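Local coordinates for protein acyltransferase (Actinoplanes teichomyceticus, PDB 4Q38) that transfers long aliphatic acyl groups from acyl-CoA to the amino sugar of teicoplanin-type glycopeptide antibiotics, with a GNAT-like C-terminal domain that holds coenzyme A, at residues L63-L68 and E160-H165; R57-R62 and V129-V134; L50-E55 and P78-D83; F298-N301 and E307-Q310. All coordinates share one frame; numbering follows the deposited sequence.

Interaction 1. Residues L63-L68 and E160-H165; sequences LEVPEL and ELVAIH
Two single carbon pairs, Val65 with Val162 and Pro66 with Ala163, make up the whole contact between the segment 63-68, a turn running into helix 67-76, and helix 157-169, and no hydrogen bond crosses it. Val65 and Val162 adopt the same rotamer, each with CG1 anti to its own backbone nitrogen (chi1 175° in both), and the two side chains meet at a slant, CG1 against CG1 at 4.2 Å. One residue further on, the Pro66 ring reaches Ala163, where CG lies 4.1 Å from CB, so the ring rests against the methyl of Ala163 on the helix surface.

The turn is shaped by a Schellman motif that ends helix 53-62. Glu64, with positive phi, is its C-prime residue, and Val65 N bonds to Leu60 O. Pro66 then takes the N-cap position of helix 67-76. Around this contact Val65 also packs on Leu158, Ala70 and Ile73, while Val162 meets Val127 and Asp69, so the two valines are buried between helices of the N-terminal domain.

With nothing but methyl and methylene groups meeting, cohesion here rests on dispersion and on the exclusion of water, and it probably sets little of the turn's direction, which the Schellman motif defines through backbone bonds.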
loop_
_atom_site.group_PDB
_atom_site.type_symbol
_atom_site.label_atom_id
_atom_site.label_comp_id
_atom_site.label_asym_id
_atom_site.label_seq_id
_atom_site.Cartn_x
_atom_site.Cartn_y
_atom_site.Cartn_z
ATOM N N LEU A 63 -6.400 -13.239 -4.267
ATOM C CA LEU A 63 -5.754 -11.946 -4.039
ATOM C C LEU A 63 -5.246 -11.302 -5.341
ATOM O O LEU A 63 -4.516 -10.315 -5.313
ATOM C CB LEU A 63 -4.631 -12.117 -3.010
ATOM C CG LEU A 63 -5.061 -12.672 -1.643
ATOM C CD1 LEU A 63 -3.862 -13.198 -0.868
ATOM C CD2 LEU A 63 -5.788 -11.607 -0.837
ATOM N N GLU A 64 -5.641 -11.875 -6.482
ATOM C CA GLU A 64 -5.305 -11.343 -7.820
ATOM C C GLU A 64 -3.801 -11.179 -8.095
ATOM O O GLU A 64 -3.382 -10.319 -8.869
ATOM C CB GLU A 64 -6.063 -10.034 -8.106
ATOM C CG GLU A 64 -7.577 -10.197 -8.060
ATOM C CD GLU A 64 -8.345 -8.932 -8.396
ATOM O OE1 GLU A 64 -7.727 -7.882 -8.696
ATOM O OE2 GLU A 64 -9.592 -8.995 -8.353
ATOM N N VAL A 65 -2.993 -12.013 -7.462
ATOM C CA VAL A 65 -1.569 -12.094 -7.792
ATOM C C VAL A 65 -1.438 -12.735 -9.188
ATOM O O VAL A 65 -2.063 -13.752 -9.442
ATOM C CB VAL A 65 -0.823 -12.897 -6.717
ATOM C CG1 VAL A 65 0.642 -13.095 -7.089
ATOM C CG2 VAL A 65 -0.949 -12.191 -5.358
ATOM N N PRO A 66 -0.666 -12.117 -10.111
ATOM C CA PRO A 66 -0.584 -12.726 -11.449
ATOM C C PRO A 66 -0.046 -14.163 -11.381
ATOM O O PRO A 66 0.754 -14.486 -10.492
ATOM C CB PRO A 66 0.387 -11.807 -12.196
ATOM C CG PRO A 66 0.255 -10.482 -11.495
ATOM C CD PRO A 66 0.079 -10.847 -10.043
ATOM N N GLU A 67 -0.499 -15.009 -12.305
ATOM C CA GLU A 67 -0.158 -16.436 -12.303
ATOM C C GLU A 67 1.340 -16.674 -12.235
ATOM O O GLU A 67 1.789 -17.528 -11.477
ATOM C CB GLU A 67 -0.757 -17.164 -13.524
ATOM C CG GLU A 67 -2.284 -17.180 -13.571
ATOM C CD GLU A 67 -2.927 -17.876 -12.373
ATOM O OE1 GLU A 67 -3.896 -17.320 -11.809
ATOM O OE2 GLU A 67 -2.474 -18.983 -11.992
ATOM N N LEU A 68 2.106 -15.911 -13.015
ATOM C CA LEU A 68 3.563 -16.064 -13.058
ATOM C C LEU A 68 4.202 -15.915 -11.672
ATOM O O LEU A 68 4.958 -16.794 -11.225
ATOM C CB LEU A 68 4.189 -15.066 -14.037
ATOM C CG LEU A 68 5.721 -15.031 -14.121
ATOM C CD1 LEU A 68 6.273 -16.354 -14.649
ATOM C CD2 LEU A 68 6.183 -13.865 -14.982
ATOM N N GLU A 160 -1.871 -6.346 -7.164
ATOM C CA GLU A 160 -1.472 -5.105 -7.832
ATOM C C GLU A 160 -0.038 -4.732 -7.460
ATOM O O GLU A 160 0.768 -4.377 -8.315
ATOM C CB GLU A 160 -2.443 -3.982 -7.429
ATOM C CG GLU A 160 -2.065 -2.581 -7.924
ATOM C CD GLU A 160 -3.017 -1.504 -7.425
ATOM O OE1 GLU A 160 -4.240 -1.697 -7.547
ATOM O OE2 GLU A 160 -2.547 -0.452 -6.919
ATOM N N LEU A 161 0.278 -4.831 -6.174
ATOM C CA LEU A 161 1.592 -4.408 -5.678
ATOM C C LEU A 161 2.675 -5.397 -6.100
ATOM O O LEU A 161 3.800 -5.000 -6.388
ATOM C CB LEU A 161 1.560 -4.243 -4.157
ATOM C CG LEU A 161 0.617 -3.143 -3.621
ATOM C CD1 LEU A 161 0.350 -3.351 -2.135
ATOM C CD2 LEU A 161 1.190 -1.744 -3.868
ATOM N N VAL A 162 2.327 -6.682 -6.152
ATOM C CA VAL A 162 3.229 -7.683 -6.723
ATOM C C VAL A 162 3.519 -7.346 -8.207
ATOM O O VAL A 162 4.681 -7.275 -8.616
ATOM C CB VAL A 162 2.662 -9.107 -6.548
ATOM C CG1 VAL A 162 3.545 -10.130 -7.248
ATOM C CG2 VAL A 162 2.556 -9.440 -5.067
ATOM N N ALA A 163 2.463 -7.115 -8.990
ATOM C CA ALA A 163 2.605 -6.744 -10.415
ATOM C C ALA A 163 3.455 -5.490 -10.603
ATOM O O ALA A 163 4.312 -5.440 -11.493
ATOM C CB ALA A 163 1.242 -6.561 -11.066
ATOM N N ILE A 164 3.225 -4.490 -9.751
ATOM C CA ILE A 164 4.018 -3.255 -9.754
ATOM C C ILE A 164 5.499 -3.534 -9.526
ATOM O O ILE A 164 6.345 -2.965 -10.207
ATOM C CB ILE A 164 3.488 -2.236 -8.715
ATOM C CG1 ILE A 164 2.209 -1.550 -9.244
ATOM C CG2 ILE A 164 4.560 -1.213 -8.338
ATOM C CD1 ILE A 164 1.368 -0.917 -8.146
ATOM N N HIS A 165 5.824 -4.396 -8.563
ATOM C CA HIS A 165 7.236 -4.717 -8.333
ATOM C C HIS A 165 7.903 -5.185 -9.597
ATOM O O HIS A 165 8.991 -4.706 -9.951
ATOM C CB HIS A 165 7.421 -5.746 -7.215
ATOM C CG HIS A 165 8.873 -6.029 -6.900
ATOM N ND1 HIS A 165 9.649 -6.782 -7.699
ATOM C CD2 HIS A 165 9.681 -5.610 -5.849
ATOM C CE1 HIS A 165 10.889 -6.847 -7.189
ATOM N NE2 HIS A 165 10.909 -6.137 -6.054
#

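Interaction 2. Residues R57-R62 and V129-V134; sequences RDLLRR and VFLATV
Leu131 of helix 125-143 sits at the middle of this contact, touched by both Leu59 and Leu60 of helix 53-62. Two residues before it, Val129 faces helix 84-98, and its carbonyl oxygen accepts a bond from Thr133 OG1 at 2.6 Å; the hydroxyl is tilted 32° from the carbonyl plane. Phe130 turns its ring toward Leu155 of helix 148-155.

Leu131 comes next, pointing at helix 53-62. Its CG lies anti to the carbonyl carbon (chi1 -64°), which carries both methyls out to the partner helix. CD2 is wedged between two leucines: it stands 3.8 Å from Leu59 CD2 and 3.9 Å from Leu60 CD2. Leu59 and Leu131 lie alongside each other, running opposite ways, whereas Leu60 crosses Leu131 at about a right angle and also brings its CD2 to 4.2 Å from Leu131 CD1.

Ala132 turns its back on helix 53-62, and Thr133 OG1 has a second partner in His94 ND1. Val134, one turn beyond Leu131, faces helix 53-62 again; its CG1 approaches Leu59 CD1 at 4.2 Å. Trp152 touches both Leu59 and Val134, extending this apolar patch toward helix 148-155.

The local axes of the two helices pass 11.5 Å apart at 98°, a wide separation bridged by branched side chains, with Leu59, Leu60, Leu131 and Val134 packed between the helices. Such nearly perpendicular packing is an orthogonal helix-helix crossing, here between two helices of the N-acyltransferase N-terminal domain.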
loop_
_atom_site.group_PDB
_atom_site.type_symbol
_atom_site.label_atom_id
_atom_site.label_comp_id
_atom_site.label_asym_id
_atom_site.label_seq_id
_atom_site.Cartn_x
_atom_site.Cartn_y
_atom_site.Cartn_z
ATOM N N ARG A 57 -2.066 -21.594 -4.048
ATOM C CA ARG A 57 -2.435 -21.107 -5.376
ATOM C C ARG A 57 -3.846 -20.527 -5.417
ATOM O O ARG A 57 -4.094 -19.543 -6.118
ATOM C CB ARG A 57 -2.263 -22.197 -6.448
ATOM C CG ARG A 57 -0.810 -22.565 -6.749
ATOM C CD ARG A 57 0.026 -21.396 -7.283
ATOM N NE ARG A 57 -0.441 -20.882 -8.574
ATOM C CZ ARG A 57 -0.001 -21.294 -9.763
ATOM N NH1 ARG A 57 0.922 -22.246 -9.852
ATOM N NH2 ARG A 57 -0.494 -20.752 -10.869
ATOM N N ASP A 58 -4.764 -21.135 -4.666
ATOM C CA ASP A 58 -6.133 -20.634 -4.584
ATOM C C ASP A 58 -6.170 -19.265 -3.896
ATOM O O ASP A 58 -6.834 -18.338 -4.370
ATOM C CB ASP A 58 -7.044 -21.619 -3.844
ATOM C CG ASP A 58 -7.465 -22.815 -4.705
ATOM O OD1 ASP A 58 -7.261 -22.806 -5.939
ATOM O OD2 ASP A 58 -8.012 -23.775 -4.125
ATOM N N LEU A 59 -5.450 -19.145 -2.783
ATOM C CA LEU A 59 -5.410 -17.879 -2.049
ATOM C C LEU A 59 -4.768 -16.769 -2.883
ATOM O O LEU A 59 -5.342 -15.692 -3.016
ATOM C CB LEU A 59 -4.707 -18.036 -0.700
ATOM C CG LEU A 59 -4.701 -16.795 0.206
ATOM C CD1 LEU A 59 -6.112 -16.271 0.465
ATOM C CD2 LEU A 59 -3.997 -17.113 1.516
ATOM N N LEU A 60 -3.601 -17.046 -3.465
ATOM C CA LEU A 60 -2.931 -16.071 -4.338
ATOM C C LEU A 60 -3.823 -15.584 -5.488
ATOM O O LEU A 60 -3.802 -14.395 -5.851
ATOM C CB LEU A 60 -1.589 -16.624 -4.853
ATOM C CG LEU A 60 -0.481 -16.709 -3.786
ATOM C CD1 LEU A 60 0.603 -17.720 -4.148
ATOM C CD2 LEU A 60 0.133 -15.341 -3.498
ATOM N N ARG A 61 -4.618 -16.496 -6.047
ATOM C CA ARG A 61 -5.514 -16.156 -7.142
ATOM C C ARG A 61 -6.665 -15.283 -6.634
ATOM O O ARG A 61 -7.073 -14.338 -7.299
ATOM C CB ARG A 61 -6.031 -17.434 -7.822
ATOM C CG ARG A 61 -6.894 -17.221 -9.062
ATOM C CD ARG A 61 -6.758 -18.362 -10.077
ATOM N NE ARG A 61 -6.747 -19.694 -9.463
ATOM C CZ ARG A 61 -5.693 -20.510 -9.416
ATOM N NH1 ARG A 61 -4.533 -20.163 -9.965
ATOM N NH2 ARG A 61 -5.802 -21.689 -8.821
ATOM N N ARG A 62 -7.169 -15.599 -5.445
ATOM C CA ARG A 62 -8.199 -14.788 -4.799
ATOM C C ARG A 62 -7.695 -13.356 -4.536
ATOM O O ARG A 62 -8.458 -12.391 -4.614
ATOM C CB ARG A 62 -8.663 -15.454 -3.500
ATOM C CG ARG A 62 -9.974 -14.902 -2.971
ATOM C CD ARG A 62 -10.706 -15.909 -2.106
ATOM N NE ARG A 62 -12.125 -15.569 -2.048
ATOM C CZ ARG A 62 -13.038 -16.234 -1.346
ATOM N NH1 ARG A 62 -12.688 -17.291 -0.622
ATOM N NH2 ARG A 62 -14.304 -15.835 -1.369
ATOM N N VAL A 129 4.570 -12.853 4.574
ATOM C CA VAL A 129 3.975 -12.117 5.694
ATOM C C VAL A 129 2.488 -11.903 5.446
ATOM O O VAL A 129 1.670 -12.194 6.324
ATOM C CB VAL A 129 4.645 -10.749 5.944
ATOM C CG1 VAL A 129 3.908 -9.996 7.053
ATOM C CG2 VAL A 129 6.098 -10.920 6.346
ATOM N N PHE A 130 2.144 -11.411 4.249
ATOM C CA PHE A 130 0.754 -11.114 3.916
ATOM C C PHE A 130 -0.090 -12.397 3.983
ATOM O O PHE A 130 -1.132 -12.420 4.639
ATOM C CB PHE A 130 0.662 -10.471 2.518
ATOM C CG PHE A 130 -0.663 -9.802 2.218
ATOM C CD1 PHE A 130 -1.805 -10.553 1.925
ATOM C CD2 PHE A 130 -0.755 -8.408 2.178
ATOM C CE1 PHE A 130 -3.015 -9.930 1.629
ATOM C CE2 PHE A 130 -1.959 -7.781 1.888
ATOM C CZ PHE A 130 -3.089 -8.539 1.604
ATOM N N LEU A 131 0.378 -13.457 3.315
ATOM C CA LEU A 131 -0.324 -14.753 3.309
ATOM C C LEU A 131 -0.539 -15.305 4.723
ATOM O O LEU A 131 -1.607 -15.824 5.041
ATOM C CB LEU A 131 0.447 -15.788 2.468
ATOM C CG LEU A 131 0.580 -15.507 0.967
ATOM C CD1 LEU A 131 1.424 -16.557 0.260
ATOM C CD2 LEU A 131 -0.786 -15.378 0.308
ATOM N N ALA A 132 0.483 -15.197 5.560
ATOM C CA ALA A 132 0.413 -15.717 6.919
ATOM C C ALA A 132 -0.569 -14.913 7.776
ATOM O O ALA A 132 -1.067 -15.409 8.794
ATOM C CB ALA A 132 1.793 -15.717 7.548
ATOM N N THR A 133 -0.852 -13.682 7.351
ATOM C CA THR A 133 -1.649 -12.745 8.149
ATOM C C THR A 133 -3.098 -12.675 7.665
ATOM O O THR A 133 -3.961 -12.131 8.359
ATOM C CB THR A 133 -0.983 -11.347 8.162
ATOM O OG1 THR A 133 0.397 -11.490 8.521
ATOM C CG2 THR A 133 -1.663 -10.390 9.145
ATOM N N VAL A 134 -3.375 -13.254 6.497
ATOM C CA VAL A 134 -4.730 -13.261 5.948
ATOM C C VAL A 134 -5.773 -13.827 6.939
ATOM O O VAL A 134 -6.829 -13.204 7.125
ATOM C CB VAL A 134 -4.813 -13.970 4.569
ATOM C CG1 VAL A 134 -6.253 -14.296 4.192
ATOM C CG2 VAL A 134 -4.162 -13.120 3.485
#

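Interaction 3. Residues L50-E55 and P78-D83; sequences LPRGEE and PDPDRD
The approach to helix 53-62 is tied to the loop between helices 67-76 and 84-98 by Arg52, which is hydrogen-bonded to Pro78 O. NH1 and NH2 of Arg52 both donate to this single acceptor, NH1 at 2.9 Å and NH2 at 3.1 Å from Pro78 O. The oxygen lies close to the guanidinium plane, so the two terminal nitrogens share it as a fork. Neither bond is straight, with N-H...O angles of 149° and 139°; that bending is the cost of sharing one acceptor. NH2 arrives in the carbonyl plane, while NH1 is tilted out of it. The side chain reaches the carbonyl through a bend at chi2 (-90°), followed by an extended run to the guanidinium.

Leu50 supplies the apolar half. Its CD1 rests 3.9 Å from both CG and CD of Pro78, the two side chains lying crosswise. The proline therefore presents its ring to leucine and its carbonyl to arginine.

Beyond Pro78 the loop is held by its own aspartates. Asp79 OD2 accepts from Asp81 N at 2.7 Å, an Asx turn, and from Arg82 N at 2.9 Å; Asp79 N in turn donates to Asp83 OD2. This fixes the turn just ahead of helix 84-98, where Asp83 occupies the N-cap position, although its side chain makes no capping bond.

Trp87 of helix 84-98 touches Leu50, Arg52 and Pro80, and Tyr128 of helix 125-143 meets both Leu50 and Pro78, which places the contact against helices 84-98 and 125-143, its centre about 25 Å from the centre of the chain.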
loop_
_atom_site.group_PDB
_atom_site.type_symbol
_atom_site.label_atom_id
_atom_site.label_comp_id
_atom_site.label_asym_id
_atom_site.label_seq_id
_atom_site.Cartn_x
_atom_site.Cartn_y
_atom_site.Cartn_z
ATOM N N LEU A 50 2.101 -20.981 6.690
ATOM C CA LEU A 50 1.978 -20.645 5.279
ATOM C C LEU A 50 1.153 -21.699 4.561
ATOM O O LEU A 50 1.401 -22.900 4.717
ATOM C CB LEU A 50 3.342 -20.486 4.600
ATOM C CG LEU A 50 4.268 -19.346 5.032
ATOM C CD1 LEU A 50 5.571 -19.428 4.244
ATOM C CD2 LEU A 50 3.624 -17.967 4.885
ATOM N N PRO A 51 0.163 -21.256 3.766
ATOM C CA PRO A 51 -0.495 -22.184 2.856
ATOM C C PRO A 51 0.526 -22.713 1.838
ATOM O O PRO A 51 1.458 -21.993 1.456
ATOM C CB PRO A 51 -1.534 -21.305 2.157
ATOM C CG PRO A 51 -0.940 -19.930 2.205
ATOM C CD PRO A 51 -0.277 -19.864 3.551
ATOM N N ARG A 52 0.356 -23.962 1.417
ATOM C CA ARG A 52 1.259 -24.582 0.448
ATOM C C ARG A 52 0.426 -25.157 -0.698
ATOM O O ARG A 52 -0.780 -25.367 -0.552
ATOM C CB ARG A 52 2.102 -25.691 1.112
ATOM C CG ARG A 52 2.714 -25.359 2.475
ATOM C CD ARG A 52 4.110 -24.746 2.378
ATOM N NE ARG A 52 4.727 -24.510 3.689
ATOM C CZ ARG A 52 5.958 -24.031 3.876
ATOM N NH1 ARG A 52 6.732 -23.732 2.839
ATOM N NH2 ARG A 52 6.428 -23.845 5.103
ATOM N N GLY A 53 1.066 -25.389 -1.842
ATOM C CA GLY A 53 0.421 -26.067 -2.972
ATOM C C GLY A 53 -0.817 -25.380 -3.514
ATOM O O GLY A 53 -0.852 -24.154 -3.649
ATOM N N GLU A 54 -1.836 -26.177 -3.819
ATOM C CA GLU A 54 -3.069 -25.669 -4.415
ATOM C C GLU A 54 -3.877 -24.767 -3.480
ATOM O O GLU A 54 -4.618 -23.899 -3.946
ATOM C CB GLU A 54 -3.927 -26.815 -4.957
ATOM C CG GLU A 54 -3.354 -27.455 -6.217
ATOM C CD GLU A 54 -3.267 -26.482 -7.379
ATOM O OE1 GLU A 54 -2.142 -26.068 -7.734
ATOM O OE2 GLU A 54 -4.331 -26.115 -7.929
ATOM N N GLU A 55 -3.733 -24.972 -2.173
ATOM C CA GLU A 55 -4.294 -24.046 -1.199
ATOM C C GLU A 55 -3.662 -22.663 -1.382
ATOM O O GLU A 55 -4.370 -21.663 -1.467
ATOM C CB GLU A 55 -4.065 -24.536 0.228
ATOM C CG GLU A 55 -4.747 -23.657 1.268
ATOM C CD GLU A 55 -4.367 -24.003 2.691
ATOM O OE1 GLU A 55 -3.668 -25.012 2.906
ATOM O OE2 GLU A 55 -4.772 -23.263 3.605
ATOM N N PRO A 78 9.437 -20.423 2.080
ATOM C CA PRO A 78 10.491 -20.803 2.998
ATOM C C PRO A 78 10.101 -21.941 3.943
ATOM O O PRO A 78 8.919 -22.280 4.080
ATOM C CB PRO A 78 10.747 -19.517 3.782
ATOM C CG PRO A 78 9.426 -18.817 3.758
ATOM C CD PRO A 78 8.932 -19.064 2.363
ATOM N N ASP A 79 11.119 -22.516 4.572
ATOM C CA ASP A 79 10.976 -23.649 5.468
ATOM C C ASP A 79 11.621 -23.292 6.810
ATOM O O ASP A 79 12.708 -22.713 6.824
ATOM C CB ASP A 79 11.679 -24.856 4.833
ATOM C CG ASP A 79 11.767 -26.027 5.763
ATOM O OD1 ASP A 79 10.817 -26.836 5.794
ATOM O OD2 ASP A 79 12.787 -26.130 6.465
ATOM N N PRO A 80 10.966 -23.643 7.942
ATOM C CA PRO A 80 11.517 -23.345 9.275
ATOM C C PRO A 80 12.941 -23.868 9.501
ATOM O O PRO A 80 13.717 -23.240 10.218
ATOM C CB PRO A 80 10.553 -24.067 10.232
ATOM C CG PRO A 80 9.289 -24.223 9.470
ATOM C CD PRO A 80 9.678 -24.359 8.026
ATOM N N ASP A 81 13.280 -25.000 8.891
ATOM C CA ASP A 81 14.569 -25.650 9.144
ATOM C C ASP A 81 15.691 -25.158 8.232
ATOM O O ASP A 81 16.789 -24.858 8.701
ATOM C CB ASP A 81 14.421 -27.172 9.076
ATOM C CG ASP A 81 13.492 -27.706 10.149
ATOM O OD1 ASP A 81 13.761 -27.443 11.337
ATOM O OD2 ASP A 81 12.484 -28.363 9.811
ATOM N N ARG A 82 15.409 -25.062 6.937
ATOM C CA ARG A 82 16.402 -24.608 5.971
ATOM C C ARG A 82 16.525 -23.086 5.912
ATOM O O ARG A 82 17.555 -22.563 5.505
ATOM C CB ARG A 82 16.094 -25.174 4.591
ATOM C CG ARG A 82 16.146 -26.699 4.550
ATOM C CD ARG A 82 15.987 -27.219 3.135
ATOM N NE ARG A 82 14.721 -26.795 2.526
ATOM C CZ ARG A 82 13.613 -27.533 2.490
ATOM N NH1 ARG A 82 13.593 -28.746 3.032
ATOM N NH2 ARG A 82 12.520 -27.053 1.909
ATOM N N ASP A 83 15.475 -22.381 6.333
ATOM C CA ASP A 83 15.470 -20.913 6.327
ATOM C C ASP A 83 15.220 -20.359 7.733
ATOM O O ASP A 83 14.246 -19.626 7.932
ATOM C CB ASP A 83 14.373 -20.402 5.383
ATOM C CG ASP A 83 14.476 -20.994 3.990
ATOM O OD1 ASP A 83 15.399 -20.600 3.250
ATOM O OD2 ASP A 83 13.632 -21.844 3.638
#

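Interaction 4. Residues F298-N301 and E307-Q310; sequences FRYN and ELPQ
The CD1 methyl of Leu308 lies between the rings of Phe298 and Tyr300 and meets both. Above Phe298 this methyl forms a CH-pi contact: it stands 4.0 Å from the ring centroid, 13° off the ring normal, hence over the face. The Leu308 side chain lies at a slant to that of Phe298, and its CB also approaches the ring, lying 4.0 Å from Phe298 CE1. Toward Tyr300 the leucine is turned nearly perpendicular, with CD1 3.8 Å from Tyr300 CD1.

Torsions set up this grouping. Phe298 has CG anti to its carbonyl carbon (chi1 -57°), whereas in Tyr300 CG is anti to the backbone nitrogen (chi1 -172°), which swings the phenol ring back to the same leucine across the intervening Arg299. The hydroxyl of Tyr300 is hydrogen-bonded to Gln303 O, anchoring the far end of that ring.

Pro309 deals with a different part of Phe298. Its CG packs 4.0 Å from Phe298 CD1, the two side chains overlapping with their ends turned contrary ways, and its carbonyl oxygen comes to the ring edge, 3.5 Å from Phe298 CE1. The same oxygen accepts a hydrogen bond from Gln310 NE2 at 2.9 Å.

Phe298 and Pro309 both touch Glu315, a CoA-binding residue of helix 313-323, and the Phe298 side chain is about 6 Å from the bound coenzyme A. This small aromatic-aliphatic cluster thus closes the loop between helices 290-298 and 313-323 beside the cofactor site of the GNAT-like domain.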
loop_
_atom_site.group_PDB
_atom_site.type_symbol
_atom_site.label_atom_id
_atom_site.label_comp_id
_atom_site.label_asym_id
_atom_site.label_seq_id
_atom_site.Cartn_x
_atom_site.Cartn_y
_atom_site.Cartn_z
ATOM N N PHE A 298 5.032 6.673 -13.882
ATOM C CA PHE A 298 6.003 5.839 -14.601
ATOM C C PHE A 298 6.571 4.658 -13.812
ATOM O O PHE A 298 7.329 3.863 -14.374
ATOM C CB PHE A 298 7.206 6.681 -15.042
ATOM C CG PHE A 298 6.859 7.863 -15.897
ATOM C CD1 PHE A 298 6.505 7.697 -17.235
ATOM C CD2 PHE A 298 6.927 9.155 -15.372
ATOM C CE1 PHE A 298 6.208 8.801 -18.029
ATOM C CE2 PHE A 298 6.627 10.260 -16.167
ATOM C CZ PHE A 298 6.271 10.079 -17.493
ATOM N N ARG A 299 6.244 4.557 -12.522
ATOM C CA ARG A 299 6.949 3.646 -11.600
ATOM C C ARG A 299 8.447 3.848 -11.789
ATOM O O ARG A 299 9.197 2.903 -12.072
ATOM C CB ARG A 299 6.560 2.174 -11.824
ATOM C CG ARG A 299 5.084 1.854 -11.626
ATOM C CD ARG A 299 4.608 2.131 -10.206
ATOM N NE ARG A 299 3.146 2.114 -10.141
ATOM C CZ ARG A 299 2.432 2.368 -9.050
ATOM N NH1 ARG A 299 3.042 2.662 -7.911
ATOM N NH2 ARG A 299 1.104 2.335 -9.101
ATOM N N TYR A 300 8.858 5.103 -11.631
ATOM C CA TYR A 300 10.196 5.554 -11.967
ATOM C C TYR A 300 11.268 4.817 -11.179
ATOM O O TYR A 300 11.191 4.709 -9.956
ATOM C CB TYR A 300 10.308 7.057 -11.722
ATOM C CG TYR A 300 11.594 7.669 -12.213
ATOM C CD1 TYR A 300 11.912 7.670 -13.572
ATOM C CD2 TYR A 300 12.492 8.256 -11.321
ATOM C CE1 TYR A 300 13.091 8.232 -14.027
ATOM C CE2 TYR A 300 13.677 8.821 -11.768
ATOM C CZ TYR A 300 13.970 8.804 -13.121
ATOM O OH TYR A 300 15.147 9.358 -13.574
ATOM N N ASN A 301 12.259 4.308 -11.898
ATOM C CA ASN A 301 13.405 3.653 -11.286
ATOM C C ASN A 301 14.726 4.191 -11.847
ATOM O O ASN A 301 15.621 3.428 -12.216
ATOM C CB ASN A 301 13.298 2.130 -11.449
ATOM C CG ASN A 301 14.325 1.373 -10.623
ATOM O OD1 ASN A 301 14.853 0.356 -11.065
ATOM N ND2 ASN A 301 14.615 1.867 -9.424
ATOM N N GLU A 307 13.743 9.003 -22.036
ATOM C CA GLU A 307 13.560 7.597 -22.380
ATOM C C GLU A 307 12.394 6.969 -21.615
ATOM O O GLU A 307 12.249 5.745 -21.573
ATOM C CB GLU A 307 14.860 6.813 -22.184
ATOM C CG GLU A 307 15.817 6.954 -23.359
ATOM C CD GLU A 307 17.187 6.357 -23.096
ATOM O OE1 GLU A 307 18.176 6.891 -23.648
ATOM O OE2 GLU A 307 17.279 5.361 -22.346
ATOM N N LEU A 308 11.564 7.822 -21.017
ATOM C CA LEU A 308 10.294 7.398 -20.431
ATOM C C LEU A 308 9.193 7.523 -21.485
ATOM O O LEU A 308 9.304 8.357 -22.391
ATOM C CB LEU A 308 9.963 8.229 -19.182
ATOM C CG LEU A 308 10.824 8.015 -17.930
ATOM C CD1 LEU A 308 10.520 9.055 -16.861
ATOM C CD2 LEU A 308 10.661 6.608 -17.370
ATOM N N PRO A 309 8.133 6.692 -21.386
ATOM C CA PRO A 309 7.058 6.755 -22.387
ATOM C C PRO A 309 6.361 8.123 -22.468
ATOM O O PRO A 309 6.360 8.886 -21.496
ATOM C CB PRO A 309 6.074 5.668 -21.929
ATOM C CG PRO A 309 6.443 5.350 -20.517
ATOM C CD PRO A 309 7.913 5.610 -20.407
ATOM N N GLN A 310 5.784 8.419 -23.629
ATOM C CA GLN A 310 5.136 9.706 -23.878
ATOM C C GLN A 310 3.810 9.502 -24.597
ATOM O O GLN A 310 3.379 10.351 -25.382
ATOM C CB GLN A 310 6.052 10.625 -24.701
ATOM C CG GLN A 310 7.361 10.990 -24.021
ATOM C CD GLN A 310 7.200 12.076 -22.968
ATOM O OE1 GLN A 310 7.239 13.268 -23.279
ATOM N NE2 GLN A 310 7.037 11.668 -21.712
#

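In the fold
From the N terminus, residues 50-55 of interaction 3 lead into helix 53-62, whose later residues 57-62 serve interaction 2, and the chain then turns directly into 63-68 of interaction 1. The second segments follow in turn: 78-83, 129-134 and 160-165. Interactions 1, 2 and 3 therefore cross one another along the sequence, closing loops of 91, 66 and 22 residues over the N-terminal helices. Interaction 2 touches both others, through Leu63 with Leu131 and Leu50 with Ala132. Interaction 4 comes later in series and closes a five-residue loop in the GNAT-like domain; Arg299 packing on Ile164 links it to interaction 1 across the two domains.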